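Local coordinates for Vlm2 (PDB 6ECB), which is a subunit of the non-ribosomal peptide synthetase for the depsipeptide valinomycin, whose thioesterase domain, described here, probably joins the units and releases the product by cyclisation, at residues 81-86 and 216-221; 165-170 and 210-215; 58-63 and 280-285. All blocks are in the same frame, centred on the assembly; numbering follows the deposited sequence.

Overall arrangement
The three contacts are fully nested along the chain. The outermost, contact 3, opens at 58-63, the end of the first helix, and closes at 280-285, the start of the last, so it spans most of the alpha/beta core. Within that loop lies contact 1, which joins the connection after strand 67-71 (81-86) to the last turn of helix 206-220. Innermost is contact 2, where 165-170 meets 210-215 on the same helix. Contacts 1 and 2 touch each other, with centres about 12 Å apart, whereas contacts 1 and 3 lie on opposite sides of the chain's centre, their centres about 29 Å apart.

Contact 1 of 3, residues 81-86 and 216-221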
ATOM      1  N   PRO A  81      -3.879   4.530 -19.942  1.00 35.13           N
ATOM      2  CA  PRO A  81      -4.091   4.823 -18.518  1.00 25.92           C
ATOM      3  C   PRO A  81      -5.495   4.391 -18.139  1.00 25.41           C
ATOM      4  O   PRO A  81      -6.408   4.407 -18.972  1.00 27.20           O
ATOM      5  CB  PRO A  81      -3.915   6.344 -18.425  1.00 35.63           C
ATOM      6  CG  PRO A  81      -3.430   6.794 -19.773  1.00 58.57           C
ATOM      7  CD  PRO A  81      -3.853   5.759 -20.751  1.00 42.86           C
ATOM      8  N   VAL A  82      -5.648   3.958 -16.890  1.00 23.98           N
ATOM      9  CA  VAL A  82      -6.919   3.465 -16.376  1.00 23.43           C
ATOM     10  C   VAL A  82      -7.181   4.146 -15.044  1.00 22.54           C
ATOM     11  O   VAL A  82      -6.298   4.162 -14.179  1.00 21.68           O
ATOM     12  CB  VAL A  82      -6.903   1.934 -16.191  1.00 23.57           C
ATOM     13  CG1 VAL A  82      -8.233   1.458 -15.654  1.00 26.45           C
ATOM     14  CG2 VAL A  82      -6.574   1.255 -17.503  1.00 30.40           C
ATOM     15  N   TYR A  83      -8.396   4.662 -14.871  1.00 22.85           N
ATOM     16  CA  TYR A  83      -8.837   5.316 -13.638  1.00 22.22           C
ATOM     17  C   TYR A  83     -10.009   4.504 -13.100  1.00 21.70           C
ATOM     18  O   TYR A  83     -11.181   4.801 -13.367  1.00 22.41           O
ATOM     19  CB  TYR A  83      -9.217   6.773 -13.899  1.00 23.31           C
ATOM     20  CG  TYR A  83      -8.096   7.543 -14.535  1.00 24.05           C
ATOM     21  CD1 TYR A  83      -6.957   7.844 -13.807  1.00 23.42           C
ATOM     22  CD2 TYR A  83      -8.139   7.921 -15.860  1.00 25.47           C
ATOM     23  CE1 TYR A  83      -5.908   8.534 -14.370  1.00 24.20           C
ATOM     24  CE2 TYR A  83      -7.094   8.628 -16.434  1.00 26.28           C
ATOM     25  CZ  TYR A  83      -5.965   8.919 -15.678  1.00 25.61           C
ATOM     26  OH  TYR A  83      -4.903   9.619 -16.234  1.00 26.51           O
ATOM     27  N   PRO A  84      -9.730   3.448 -12.361  1.00 20.59           N
ATOM     28  CA  PRO A  84     -10.808   2.571 -11.907  1.00 20.23           C
ATOM     29  C   PRO A  84     -11.582   3.175 -10.756  1.00 19.90           C
ATOM     30  O   PRO A  84     -11.044   3.927  -9.935  1.00 20.23           O
ATOM     31  CB  PRO A  84     -10.073   1.305 -11.443  1.00 21.23           C
ATOM     32  CG  PRO A  84      -8.693   1.705 -11.220  1.00 30.03           C
ATOM     33  CD  PRO A  84      -8.400   2.980 -11.950  1.00 19.79           C
ATOM     34  N   SER A  85     -12.846   2.794 -10.677  1.00 23.12           N
ATOM     35  CA  SER A  85     -13.591   2.988  -9.439  1.00 20.19           C
ATOM     36  C   SER A  85     -12.948   2.132  -8.345  1.00 18.70           C
ATOM     37  O   SER A  85     -12.152   1.227  -8.612  1.00 19.01           O
ATOM     38  CB  SER A  85     -15.054   2.598  -9.621  1.00 24.02           C
ATOM     39  OG  SER A  85     -15.140   1.186  -9.760  1.00 22.73           O
ATOM     40  N   PHE A  86     -13.302   2.410  -7.086  1.00 20.90           N
ATOM     41  CA  PHE A  86     -12.796   1.575  -5.997  1.00 20.15           C
ATOM     42  C   PHE A  86     -13.149   0.110  -6.224  1.00 18.23           C
ATOM     43  O   PHE A  86     -12.290  -0.771  -6.096  1.00 18.76           O
ATOM     44  CB  PHE A  86     -13.353   2.052  -4.651  1.00 21.30           C
ATOM     45  CG  PHE A  86     -12.913   1.212  -3.486  1.00 17.78           C
ATOM     46  CD1 PHE A  86     -13.809   0.364  -2.868  1.00 21.33           C
ATOM     47  CD2 PHE A  86     -11.620   1.268  -3.000  1.00 17.83           C
ATOM     48  CE1 PHE A  86     -13.434  -0.409  -1.792  1.00 19.58           C
ATOM     49  CE2 PHE A  86     -11.234   0.487  -1.899  1.00 18.75           C
ATOM     50  CZ  PHE A  86     -12.161  -0.361  -1.309  1.00 18.24           C
ATOM     51  N   GLN A 216      -3.086   8.809  -8.716  1.00 20.34           N
ATOM     52  CA  GLN A 216      -3.169   9.172  -7.305  1.00 19.86           C
ATOM     53  C   GLN A 216      -4.250  10.216  -7.057  1.00 20.50           C
ATOM     54  O   GLN A 216      -5.071  10.061  -6.146  1.00 22.21           O
ATOM     55  CB  GLN A 216      -1.810   9.690  -6.817  1.00 22.09           C
ATOM     56  CG  GLN A 216      -1.823  10.051  -5.345  1.00 21.58           C
ATOM     57  CD  GLN A 216      -0.467  10.585  -4.899  1.00 26.66           C
ATOM     58  OE1 GLN A 216       0.149  11.380  -5.593  1.00 25.73           O
ATOM     59  NE2 GLN A 216       0.001  10.130  -3.744  1.00 29.86           N
ATOM     60  N   MET A 217      -4.262  11.300  -7.844  1.00 21.69           N
ATOM     61  CA  MET A 217      -5.289  12.326  -7.676  1.00 22.51           C
ATOM     62  C   MET A 217      -6.676  11.720  -7.819  1.00 23.25           C
ATOM     63  O   MET A 217      -7.591  12.043  -7.055  1.00 23.94           O
ATOM     64  CB  MET A 217      -5.105  13.451  -8.701  1.00 24.03           C
ATOM     65  CG  MET A 217      -5.918  14.701  -8.372  1.00 44.45           C
ATOM     66  SD  MET A 217      -5.346  15.519  -6.861  1.00 58.56           S
ATOM     67  CE  MET A 217      -3.583  15.291  -7.013  1.00 37.28           C
ATOM     68  N   HIS A 218      -6.843  10.816  -8.787  1.00 23.12           N
ATOM     69  CA  HIS A 218      -8.129  10.151  -8.984  1.00 21.87           C
ATOM     70  C   HIS A 218      -8.534   9.343  -7.752  1.00 20.70           C
ATOM     71  O   HIS A 218      -9.673   9.426  -7.286  1.00 21.09           O
ATOM     72  CB  HIS A 218      -8.041   9.235 -10.204  1.00 21.92           C
ATOM     73  CG  HIS A 218      -9.201   8.319 -10.359  1.00 21.66           C
ATOM     74  ND1 HIS A 218     -10.423   8.756 -10.824  1.00 22.59           N
ATOM     75  CD2 HIS A 218      -9.330   6.992 -10.131  1.00 20.72           C
ATOM     76  CE1 HIS A 218     -11.264   7.735 -10.852  1.00 22.21           C
ATOM     77  NE2 HIS A 218     -10.625   6.654 -10.439  1.00 21.08           N
ATOM     78  N   GLN A 219      -7.616   8.540  -7.226  1.00 19.74           N
ATOM     79  CA  GLN A 219      -7.970   7.651  -6.121  1.00 20.26           C
ATOM     80  C   GLN A 219      -8.088   8.409  -4.806  1.00 19.62           C
ATOM     81  O   GLN A 219      -8.809   7.966  -3.893  1.00 20.11           O
ATOM     82  CB  GLN A 219      -6.947   6.538  -6.003  1.00 19.69           C
ATOM     83  CG  GLN A 219      -6.941   5.614  -7.213  1.00 17.89           C
ATOM     84  CD  GLN A 219      -6.153   4.379  -6.994  1.00 18.55           C
ATOM     85  OE1 GLN A 219      -4.957   4.438  -6.703  1.00 19.00           O
ATOM     86  NE2 GLN A 219      -6.812   3.221  -7.116  1.00 19.87           N
ATOM     87  N   LEU A 220      -7.405   9.536  -4.690  1.00 20.66           N
ATOM     88  CA  LEU A 220      -7.619  10.398  -3.532  1.00 24.53           C
ATOM     89  C   LEU A 220      -9.030  10.946  -3.471  1.00 25.61           C
ATOM     90  O   LEU A 220      -9.437  11.419  -2.409  1.00 24.34           O
ATOM     91  CB  LEU A 220      -6.618  11.557  -3.535  1.00 28.78           C
ATOM     92  CG  LEU A 220      -5.185  11.148  -3.181  1.00 26.25           C
ATOM     93  CD1 LEU A 220      -4.248  12.315  -3.318  1.00 29.92           C
ATOM     94  CD2 LEU A 220      -5.102  10.555  -1.757  1.00 29.37           C
ATOM     95  N   MET A 221      -9.795  10.924  -4.579  1.00 21.27           N
ATOM     96  CA  MET A 221     -11.179  11.332  -4.548  1.00 21.72           C
ATOM     97  C   MET A 221     -12.148  10.204  -4.223  1.00 25.58           C
ATOM     98  O   MET A 221     -13.344  10.460  -4.175  1.00 25.16           O
ATOM     99  CB  MET A 221     -11.587  11.953  -5.908  1.00 28.44           C
ATOM    100  CG  MET A 221     -10.704  13.052  -6.339  1.00 36.64           C
ATOM    101  SD  MET A 221     -11.301  13.743  -7.930  1.00 46.07           S
ATOM    102  CE  MET A 221      -9.787  14.453  -8.519  1.00 51.85           C
TER
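Tyr83 and His218 mark the closest backbone approach, their CA atoms 6.7 Å apart, where an irregular chain passes the last turn of helix 206-220. The imidazole of His218 reaches across this gap. Its CG lies anti to the backbone N (chi1 169°), which carries the ring out from the helix, and NE2 donates a hydrogen bond of 2.8 Å to Pro84 O. The N-H points at the oxygen with an angle of 156°, and the oxygen sits in the imidazole plane, but the donor comes in well above the carbonyl plane. One face of the imidazole is covered by Tyr83 CB, which stands 3.6 Å from the ring centroid and almost exactly on its normal, a CH-pi contact. The phenol ring itself packs on Arg214 and Leu215 of the same helix, and the two aromatic planes meet obliquely at 57°. In the alpha/beta-hydrolase fold of this thioesterase domain, 81-86 is the end of the connection between strand 67-71 and helix 86-97, while helix 206-220 belongs to the long insertion after strand 134-137, where relatives carry their lid; the bond therefore ties a core connection to what is probably the lid. Ser85 is the N-cap of helix 86-97, directly after the gripped carbonyl. Pro84 O takes a second hydrogen bond from Tyr222 OH, so two side chains hold this one backbone oxygen. That hydroxyl is in turn bonded by Gln219 NE2, whose amide oxygen, OE1, accepts the backbone N-H of Gly48.

Contact 2 of 3, residues 165-170 and 210-215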
ATOM      1  N   MET A 165       4.355  15.316  -0.477  1.00 34.42           N
ATOM      2  CA  MET A 165       4.062  14.533   0.714  1.00 33.81           C
ATOM      3  C   MET A 165       3.928  13.045   0.426  1.00 50.70           C
ATOM      4  O   MET A 165       4.198  12.229   1.310  1.00 42.80           O
ATOM      5  CB  MET A 165       2.780  15.044   1.387  1.00 49.02           C
ATOM      6  CG  MET A 165       2.839  16.505   1.871  1.00 56.72           C
ATOM      7  SD  MET A 165       4.326  16.969   2.814  1.00 53.76           S
ATOM      8  CE  MET A 165       4.352  15.714   4.077  1.00 53.10           C
ATOM      9  N   GLY A 166       3.508  12.668  -0.780  1.00 33.26           N
ATOM     10  CA  GLY A 166       3.305  11.262  -1.087  1.00 31.02           C
ATOM     11  C   GLY A 166       4.562  10.607  -1.629  1.00 42.54           C
ATOM     12  O   GLY A 166       5.407  10.136  -0.860  1.00 36.43           O
ATOM     13  N   ILE A 167       4.729  10.605  -2.954  1.00 29.64           N
ATOM     14  CA  ILE A 167       5.903   9.950  -3.527  1.00 27.04           C
ATOM     15  C   ILE A 167       7.192  10.668  -3.121  1.00 33.92           C
ATOM     16  O   ILE A 167       8.241  10.028  -2.981  1.00 34.30           O
ATOM     17  CB  ILE A 167       5.749   9.814  -5.058  1.00 31.31           C
ATOM     18  CG1 ILE A 167       6.890   8.966  -5.624  1.00 41.99           C
ATOM     19  CG2 ILE A 167       5.666  11.193  -5.741  1.00 30.66           C
ATOM     20  CD1 ILE A 167       6.516   8.241  -6.884  1.00 45.59           C
ATOM     21  N   GLY A 168       7.154  11.993  -2.917  1.00 30.97           N
ATOM     22  CA  GLY A 168       8.306  12.663  -2.338  1.00 34.13           C
ATOM     23  C   GLY A 168       8.743  12.008  -1.038  1.00 38.42           C
ATOM     24  O   GLY A 168       9.938  11.799  -0.799  1.00 39.96           O
ATOM     25  N   GLY A 169       7.777  11.653  -0.196  1.00 36.67           N
ATOM     26  CA  GLY A 169       8.092  10.905   1.007  1.00 46.98           C
ATOM     27  C   GLY A 169       8.635   9.525   0.693  1.00 44.21           C
ATOM     28  O   GLY A 169       9.680   9.127   1.215  1.00 49.82           O
ATOM     29  N   MET A 170       7.938   8.780  -0.178  1.00 30.15           N
ATOM     30  CA  MET A 170       8.373   7.427  -0.521  1.00 36.37           C
ATOM     31  C   MET A 170       9.829   7.422  -0.981  1.00 36.83           C
ATOM     32  O   MET A 170      10.509   6.398  -0.857  1.00 43.84           O
ATOM     33  CB  MET A 170       7.478   6.816  -1.621  1.00 34.45           C
ATOM     34  CG  MET A 170       6.030   6.432  -1.226  1.00 42.55           C
ATOM     35  SD  MET A 170       5.048   5.925  -2.684  1.00 37.29           S
ATOM     36  CE  MET A 170       3.389   5.724  -2.028  1.00 64.59           C
ATOM     37  N   ASP A 210       4.286  10.472 -14.170  1.00 26.49           N
ATOM     38  CA  ASP A 210       3.084  11.172 -14.611  1.00 27.03           C
ATOM     39  C   ASP A 210       1.846  10.315 -14.403  1.00 25.90           C
ATOM     40  O   ASP A 210       0.822  10.786 -13.886  1.00 26.94           O
ATOM     41  CB  ASP A 210       3.242  11.549 -16.084  1.00 34.76           C
ATOM     42  CG  ASP A 210       2.108  12.416 -16.575  1.00 66.27           C
ATOM     43  OD1 ASP A 210       2.021  13.568 -16.098  1.00 73.76           O
ATOM     44  OD2 ASP A 210       1.306  11.949 -17.417  1.00 80.67           O
ATOM     45  N   ARG A 211       1.927   9.041 -14.769  1.00 27.60           N
ATOM     46  CA  ARG A 211       0.761   8.176 -14.653  1.00 28.05           C
ATOM     47  C   ARG A 211       0.420   7.931 -13.197  1.00 26.54           C
ATOM     48  O   ARG A 211      -0.752   7.908 -12.817  1.00 22.81           O
ATOM     49  CB  ARG A 211       1.015   6.863 -15.382  1.00 24.67           C
ATOM     50  CG  ARG A 211       1.097   7.012 -16.901  1.00 27.13           C
ATOM     51  CD  ARG A 211       1.599   5.717 -17.536  1.00 31.48           C
ATOM     52  NE  ARG A 211       1.725   5.837 -18.994  1.00 33.32           N
ATOM     53  CZ  ARG A 211       0.851   5.362 -19.877  1.00 41.25           C
ATOM     54  NH1 ARG A 211      -0.229   4.712 -19.472  1.00 39.56           N
ATOM     55  NH2 ARG A 211       1.060   5.534 -21.175  1.00 39.02           N
ATOM     56  N   PHE A 212       1.444   7.783 -12.357  1.00 23.26           N
ATOM     57  CA  PHE A 212       1.217   7.609 -10.933  1.00 21.46           C
ATOM     58  C   PHE A 212       0.524   8.834 -10.342  1.00 21.73           C
ATOM     59  O   PHE A 212      -0.436   8.708  -9.573  1.00 22.04           O
ATOM     60  CB  PHE A 212       2.552   7.356 -10.209  1.00 25.22           C
ATOM     61  CG  PHE A 212       2.453   7.607  -8.737  1.00 21.30           C
ATOM     62  CD1 PHE A 212       1.972   6.636  -7.907  1.00 19.31           C
ATOM     63  CD2 PHE A 212       2.788   8.848  -8.206  1.00 31.58           C
ATOM     64  CE1 PHE A 212       1.827   6.869  -6.569  1.00 20.10           C
ATOM     65  CE2 PHE A 212       2.644   9.099  -6.857  1.00 29.31           C
ATOM     66  CZ  PHE A 212       2.174   8.114  -6.040  1.00 25.45           C
ATOM     67  N   LEU A 213       1.009  10.031 -10.670  1.00 22.75           N
ATOM     68  CA  LEU A 213       0.443  11.231 -10.063  1.00 23.18           C
ATOM     69  C   LEU A 213      -1.005  11.439 -10.499  1.00 24.10           C
ATOM     70  O   LEU A 213      -1.848  11.864  -9.697  1.00 23.21           O
ATOM     71  CB  LEU A 213       1.291  12.444 -10.414  1.00 24.55           C
ATOM     72  CG  LEU A 213       2.693  12.451  -9.806  1.00 31.56           C
ATOM     73  CD1 LEU A 213       3.541  13.514 -10.476  1.00 34.72           C
ATOM     74  CD2 LEU A 213       2.580  12.696  -8.310  1.00 30.28           C
ATOM     75  N   ARG A 214      -1.322  11.109 -11.752  1.00 23.98           N
ATOM     76  CA  ARG A 214      -2.700  11.262 -12.215  1.00 24.35           C
ATOM     77  C   ARG A 214      -3.610  10.226 -11.568  1.00 23.08           C
ATOM     78  O   ARG A 214      -4.712  10.557 -11.121  1.00 23.06           O
ATOM     79  CB  ARG A 214      -2.770  11.163 -13.739  1.00 25.44           C
ATOM     80  CG  ARG A 214      -2.078  12.304 -14.480  1.00 27.01           C
ATOM     81  CD  ARG A 214      -2.193  12.160 -16.009  1.00 30.61           C
ATOM     82  NE  ARG A 214      -1.460  13.236 -16.685  1.00 36.14           N
ATOM     83  CZ  ARG A 214      -1.916  14.480 -16.802  1.00 52.42           C
ATOM     84  NH1 ARG A 214      -3.112  14.811 -16.310  1.00 53.50           N
ATOM     85  NH2 ARG A 214      -1.180  15.395 -17.418  1.00 45.78           N
ATOM     86  N   LEU A 215      -3.169   8.969 -11.484  1.00 22.13           N
ATOM     87  CA  LEU A 215      -3.997   7.965 -10.822  1.00 21.03           C
ATOM     88  C   LEU A 215      -4.137   8.276  -9.332  1.00 20.30           C
ATOM     89  O   LEU A 215      -5.190   8.057  -8.734  1.00 19.87           O
ATOM     90  CB  LEU A 215      -3.416   6.565 -11.032  1.00 20.33           C
ATOM     91  CG  LEU A 215      -4.195   5.408 -10.397  1.00 19.31           C
ATOM     92  CD1 LEU A 215      -5.660   5.396 -10.851  1.00 19.69           C
ATOM     93  CD2 LEU A 215      -3.509   4.101 -10.755  1.00 18.93           C
TER
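Ile167 and Phe212 form a buried, purely apolar helix-to-helix contact within the insertion that follows strand 134-137 of the alpha/beta-hydrolase core, the part of the chain that forms the lid in related thioesterases. The isoleucine comes from one side of the phenyl ring of Phe212: Ile167 CB comes within 3.7 Å of Phe212 CE2, and Ile167 CG2 within 3.8 Å of the same Phe212 CE2. Over that face sits Ile167 CD1, 4.2 Å from the Phe212 ring centroid and displaced toward its rim, a CH-pi contact. The two side chains thus run antiparallel alongside each other. Phe212 holds its CG anti to the backbone N (chi1 162°), which extends the ring from helix 206-220 toward the short helix. Beside it, Leu213 CD2 touches Ile167 CG2 at 4.3 Å, a looser contact that adds a second apolar surface to the isoleucine. A serine in place of Phe212 would probably leave the flank of Ile167 without its aromatic cover and open a gap between the two helices. Gly166 separates helix 157-165 from helix 167-170 and stands at the N-cap of the latter, its carbonyl accepting the N-H of Met170. On the outward side of the longer helix, Arg214 NE and Asp210 OD2 form a salt bridge of 3.1 Å, one turn apart. Around the apolar cluster, Leu190 of helix 183-194 packs on Ile167, Tyr183 and Lys187 of that helix flank Leu213, and loop residues Thr50 and Leu52 meet Phe212 and Met170.

Contact 3 of 3, residues 58-63 and 280-285; sequences ARHLKG and PHVSEV
His60 and Ser283 bring the two backbones to 5.8 Å between CA atoms, where the end of helix 55-60 meets the first turn of helix 281-293. No hydrogen bond joins the segments; the imidazole of His60 makes the contact by packing alone. Val282 CG1 stands over one face of that ring, 4.1 Å from the His60 ring centroid in a CH-pi contact displaced toward the rim, the valine running roughly perpendicular to the histidine. Ser283 CB approaches obliquely, 3.6 Å from His60 CD2. With CG anti to its carbonyl carbon (chi1 -78°), His60 sets the ring against Val282 and Ser283, and ND1, bonded to the carbonyl of Glu56 in the same helix, fixes its rotation further. These are the first and last helices of the alpha/beta-hydrolase core, and their meeting brings two distant parts of the thioesterase sequence together beside the central sheet. Leu61 extends the packing onto Ala286 and Leu289 and, on the sheet side, Ile67 of strand 67-71. Within the first turn of helix 281-293, Ser283 OG donates a hydrogen bond of 2.8 Å to Pro280 O; the peptide bond before Pro280 is cis. Asp290 OD2 accepts the backbone N-H of Lys62.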
ATOM      1  N   ALA A  58       9.743  -4.653   2.119  1.00 19.43           N
ATOM      2  CA  ALA A  58      10.006  -5.986   1.591  1.00 21.21           C
ATOM      3  C   ALA A  58      11.470  -6.360   1.735  1.00 24.21           C
ATOM      4  O   ALA A  58      11.787  -7.522   2.020  1.00 24.99           O
ATOM      5  CB  ALA A  58       9.585  -6.063   0.128  1.00 22.79           C
ATOM      6  N   ARG A  59      12.388  -5.386   1.572  1.00 20.54           N
ATOM      7  CA  ARG A  59      13.802  -5.691   1.685  1.00 21.22           C
ATOM      8  C   ARG A  59      14.218  -5.982   3.119  1.00 22.71           C
ATOM      9  O   ARG A  59      15.253  -6.621   3.322  1.00 23.07           O
ATOM     10  CB  ARG A  59      14.658  -4.537   1.144  1.00 24.46           C
ATOM     11  CG  ARG A  59      14.632  -4.411  -0.370  1.00 33.59           C
ATOM     12  CD  ARG A  59      15.964  -3.826  -0.846  1.00 78.52           C
ATOM     13  NE  ARG A  59      16.211  -2.561  -0.171  1.00 73.42           N
ATOM     14  CZ  ARG A  59      17.391  -1.965  -0.070  1.00 52.77           C
ATOM     15  NH1 ARG A  59      17.475  -0.809   0.570  1.00 54.97           N
ATOM     16  NH2 ARG A  59      18.483  -2.502  -0.606  1.00 70.20           N
ATOM     17  N   HIS A  60      13.468  -5.491   4.102  1.00 21.80           N
ATOM     18  CA  HIS A  60      13.842  -5.675   5.496  1.00 20.50           C
ATOM     19  C   HIS A  60      13.218  -6.916   6.132  1.00 21.08           C
ATOM     20  O   HIS A  60      13.742  -7.408   7.148  1.00 24.06           O
ATOM     21  CB  HIS A  60      13.435  -4.443   6.311  1.00 20.81           C
ATOM     22  CG  HIS A  60      14.375  -3.281   6.153  1.00 21.01           C
ATOM     23  ND1 HIS A  60      14.311  -2.413   5.087  1.00 21.44           N
ATOM     24  CD2 HIS A  60      15.387  -2.843   6.932  1.00 22.07           C
ATOM     25  CE1 HIS A  60      15.248  -1.487   5.214  1.00 21.93           C
ATOM     26  NE2 HIS A  60      15.913  -1.724   6.327  1.00 24.91           N
ATOM     27  N   LEU A  61      12.145  -7.440   5.556  1.00 22.43           N
ATOM     28  CA  LEU A  61      11.505  -8.626   6.110  1.00 19.24           C
ATOM     29  C   LEU A  61      12.408  -9.834   5.993  1.00 25.35           C
ATOM     30  O   LEU A  61      13.027 -10.078   4.952  1.00 27.80           O
ATOM     31  CB  LEU A  61      10.190  -8.897   5.376  1.00 18.27           C
ATOM     32  CG  LEU A  61       9.112  -7.862   5.614  1.00 18.50           C
ATOM     33  CD1 LEU A  61       7.966  -8.050   4.584  1.00 21.19           C
ATOM     34  CD2 LEU A  61       8.553  -7.911   7.027  1.00 20.98           C
ATOM     35  N   LYS A  62      12.481 -10.595   7.075  1.00 23.81           N
ATOM     36  CA  LYS A  62      13.275 -11.807   7.115  1.00 23.37           C
ATOM     37  C   LYS A  62      12.449 -13.064   7.306  1.00 31.11           C
ATOM     38  O   LYS A  62      12.976 -14.164   7.105  1.00 29.59           O
ATOM     39  CB  LYS A  62      14.309 -11.715   8.244  1.00 27.38           C
ATOM     40  CG  LYS A  62      15.306 -10.588   8.015  1.00 40.56           C
ATOM     41  CD  LYS A  62      16.495 -10.631   8.981  1.00 50.32           C
ATOM     42  CE  LYS A  62      16.761  -9.269   9.619  1.00 70.92           C
ATOM     43  NZ  LYS A  62      15.679  -8.865  10.583  1.00 84.38           N
ATOM     44  N   GLY A  63      11.191 -12.937   7.694  1.00 24.33           N
ATOM     45  CA  GLY A  63      10.400 -14.091   8.072  1.00 27.48           C
ATOM     46  C   GLY A  63       9.392 -14.522   7.030  1.00 24.51           C
ATOM     47  O   GLY A  63       8.482 -15.306   7.336  1.00 24.79           O
ATOM     48  N   PRO A 280      14.614   5.023   9.392  1.00 26.40           N
ATOM     49  CA  PRO A 280      15.036   3.808  10.097  1.00 25.04           C
ATOM     50  C   PRO A 280      13.871   3.016  10.655  1.00 25.24           C
ATOM     51  O   PRO A 280      14.066   1.913  11.149  1.00 25.52           O
ATOM     52  CB  PRO A 280      15.885   4.356  11.234  1.00 30.18           C
ATOM     53  CG  PRO A 280      15.172   5.639  11.560  1.00 27.48           C
ATOM     54  CD  PRO A 280      14.741   6.206  10.258  1.00 28.09           C
ATOM     55  N   HIS A 281      12.658   3.568  10.591  1.00 23.22           N
ATOM     56  CA  HIS A 281      11.542   2.935  11.274  1.00 24.08           C
ATOM     57  C   HIS A 281      11.104   1.653  10.584  1.00 21.21           C
ATOM     58  O   HIS A 281      10.639   0.726  11.257  1.00 23.36           O
ATOM     59  CB  HIS A 281      10.377   3.915  11.348  1.00 24.45           C
ATOM     60  CG  HIS A 281      10.694   5.116  12.185  1.00 28.12           C
ATOM     61  ND1 HIS A 281      10.565   6.405  11.716  1.00 39.58           N
ATOM     62  CD2 HIS A 281      11.147   5.217  13.455  1.00 34.69           C
ATOM     63  CE1 HIS A 281      10.924   7.248  12.665  1.00 37.08           C
ATOM     64  NE2 HIS A 281      11.280   6.555  13.731  1.00 47.57           N
ATOM     65  N   VAL A 282      11.255   1.574   9.263  1.00 21.69           N
ATOM     66  CA  VAL A 282      10.735   0.411   8.538  1.00 20.99           C
ATOM     67  C   VAL A 282      11.442  -0.859   8.996  1.00 21.93           C
ATOM     68  O   VAL A 282      10.859  -1.952   8.941  1.00 22.04           O
ATOM     69  CB  VAL A 282      10.834   0.618   7.011  1.00 19.95           C
ATOM     70  CG1 VAL A 282      12.279   0.603   6.521  1.00 21.67           C
ATOM     71  CG2 VAL A 282       9.965  -0.424   6.261  1.00 22.75           C
ATOM     72  N   SER A 283      12.697  -0.759   9.452  1.00 21.78           N
ATOM     73  CA  SER A 283      13.358  -1.962   9.940  1.00 21.40           C
ATOM     74  C   SER A 283      12.658  -2.520  11.173  1.00 23.82           C
ATOM     75  O   SER A 283      12.595  -3.742  11.360  1.00 24.20           O
ATOM     76  CB  SER A 283      14.841  -1.699  10.254  1.00 25.71           C
ATOM     77  OG  SER A 283      15.001  -0.767  11.308  1.00 28.99           O
ATOM     78  N   GLU A 284      12.155  -1.643  12.049  1.00 25.60           N
ATOM     79  CA  GLU A 284      11.450  -2.116  13.233  1.00 27.73           C
ATOM     80  C   GLU A 284      10.047  -2.595  12.879  1.00 23.21           C
ATOM     81  O   GLU A 284       9.553  -3.569  13.468  1.00 24.86           O
ATOM     82  CB  GLU A 284      11.383  -1.012  14.288  1.00 30.14           C
ATOM     83  CG  GLU A 284      10.999  -1.537  15.662  1.00 56.02           C
ATOM     84  CD  GLU A 284      11.253  -0.524  16.768  1.00 76.80           C
ATOM     85  OE1 GLU A 284      12.089   0.389  16.568  1.00 84.63           O
ATOM     86  OE2 GLU A 284      10.612  -0.644  17.835  1.00 80.17           O
ATOM     87  N   VAL A 285       9.393  -1.925  11.929  1.00 21.76           N
ATOM     88  CA  VAL A 285       8.120  -2.411  11.411  1.00 21.11           C
ATOM     89  C   VAL A 285       8.283  -3.821  10.868  1.00 23.68           C
ATOM     90  O   VAL A 285       7.488  -4.719  11.167  1.00 21.60           O
ATOM     91  CB  VAL A 285       7.589  -1.468  10.322  1.00 21.07           C
ATOM     92  CG1 VAL A 285       6.331  -2.031   9.687  1.00 20.04           C
ATOM     93  CG2 VAL A 285       7.341  -0.079  10.897  1.00 21.16           C
TER